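Local coordinates for acetoacetate decarboxylase (PDB 5UPB), which is an acetoacetate decarboxylase-like lyase that probably uses the Schiff-base chemistry of its family, at the interface of chains A and B. Coordinates in Å, arbitrary orientation; residue numbers count along the deposited sequence, not the author numbering. Chains: chain A/B, Acetoacetate decarboxylase.

The interface of chains A and B. Residues chain A 160-161, 218; chain B 73-74.
A:Arg160 reaches across to the backbone of B:Arg74 with the edge of its guanidinium: NH2 gives a hydrogen bond to the carbonyl O at 2.9 Å, 153° at the hydrogen. The donor lies in the carbonyl plane, on a lone pair, and the oxygen is close to the guanidinium plane. On the same edge, NE bonds almost straight to water 1, which also meets B:Arg74 O, so one carbonyl is gripped both directly and through water. A bend at chi3 (65°) turns the guanidinium from the strand toward chain B. Water 1 touches water 2, which links A:Leu161 O to B:Leu73 O, each 2.8 Å away. B:Arg74 CB also lies against A:Arg160 NH2, 3.7 Å away; the two guanidinium planes stand 66° apart without touching, that of poorly ordered B:Arg74 less certainly placed. Beside the waters, the ring of A:Phe218 presents its edge to B:Leu73 O, in plane, with CE2 at 3.4 Å. The same rim rests against B:Leu73 CD1 (4.0 Å from CE2), while one face lies over the backbone of A:Leu161. A leucine at A:Arg160 would probably leave B:Arg74 O without its direct donor and water 1 less firmly held. In the fold, strands 156-166 and 212-221 of chain A meet the 3-10 turn 71-73 and the following loop of chain B, part of a two-fold interface that fits a dimer within the deposited tetramer, though the structure alone does not show it is biological.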
loop_
_atom_site.group_PDB
_atom_site.type_symbol
_atom_site.label_atom_id
_atom_site.label_comp_id
_atom_site.label_asym_id
_atom_site.label_seq_id
_atom_site.Cartn_x
_atom_site.Cartn_y
_atom_site.Cartn_z
ATOM N N ARG A 160 4.595 -5.782 -17.633
ATOM C CA ARG A 160 5.917 -5.233 -17.396
ATOM C C ARG A 160 6.415 -4.599 -18.690
ATOM O O ARG A 160 6.150 -5.124 -19.769
ATOM C CB ARG A 160 6.918 -6.302 -16.980
ATOM C CG ARG A 160 6.431 -7.211 -15.880
ATOM C CD ARG A 160 7.245 -8.492 -15.857
ATOM N NE ARG A 160 8.643 -8.251 -15.503
ATOM C CZ ARG A 160 9.602 -9.151 -15.678
ATOM N NH1 ARG A 160 9.324 -10.333 -16.227
ATOM N NH2 ARG A 160 10.836 -8.868 -15.311
ATOM N N LEU A 161 7.113 -3.480 -18.565
ATOM C CA LEU A 161 7.713 -2.763 -19.689
ATOM C C LEU A 161 9.146 -2.415 -19.350
ATOM O O LEU A 161 9.481 -2.169 -18.188
ATOM C CB LEU A 161 7.058 -1.432 -19.997
ATOM C CG LEU A 161 5.649 -1.309 -20.505
ATOM C CD1 LEU A 161 5.439 0.168 -20.826
ATOM C CD2 LEU A 161 5.445 -2.202 -21.710
ATOM N N PHE A 218 10.947 -3.908 -24.271
ATOM C CA PHE A 218 10.369 -5.205 -23.990
ATOM C C PHE A 218 9.066 -4.970 -23.256
ATOM O O PHE A 218 8.877 -3.946 -22.600
ATOM C CB PHE A 218 11.301 -6.121 -23.190
ATOM C CG PHE A 218 11.046 -6.119 -21.722
ATOM C CD1 PHE A 218 10.030 -6.867 -21.162
ATOM C CD2 PHE A 218 11.862 -5.381 -20.898
ATOM C CE1 PHE A 218 9.805 -6.842 -19.791
ATOM C CE2 PHE A 218 11.650 -5.345 -19.537
ATOM C CZ PHE A 218 10.619 -6.082 -18.979
ATOM N N LEU B 73 15.988 -2.674 -15.317
ATOM C CA LEU B 73 15.237 -3.040 -16.522
ATOM C C LEU B 73 14.149 -4.074 -16.220
ATOM O O LEU B 73 13.028 -3.989 -16.730
ATOM C CB LEU B 73 16.163 -3.653 -17.567
ATOM C CG LEU B 73 15.512 -4.166 -18.858
ATOM C CD1 LEU B 73 14.966 -3.032 -19.674
ATOM C CD2 LEU B 73 16.557 -4.929 -19.706
ATOM N N ARG B 74 14.483 -5.070 -15.435
ATOM C CA ARG B 74 13.569 -6.175 -15.157
ATOM C C ARG B 74 12.905 -6.086 -13.795
ATOM O O ARG B 74 11.920 -6.806 -13.558
ATOM C CB ARG B 74 14.311 -7.517 -15.263
ATOM C CG ARG B 74 14.648 -7.858 -16.715
ATOM C CD ARG B 74 15.477 -9.114 -16.945
ATOM N NE ARG B 74 15.782 -9.222 -18.373
ATOM C CZ ARG B 74 14.941 -9.680 -19.300
ATOM N NH1 ARG B 74 13.722 -10.091 -18.975
ATOM N NH2 ARG B 74 15.322 -9.716 -20.568
HETATM O O HOH W 1 9.455 -5.713 -14.392
HETATM O O HOH W 2 10.307 -3.918 -16.100
#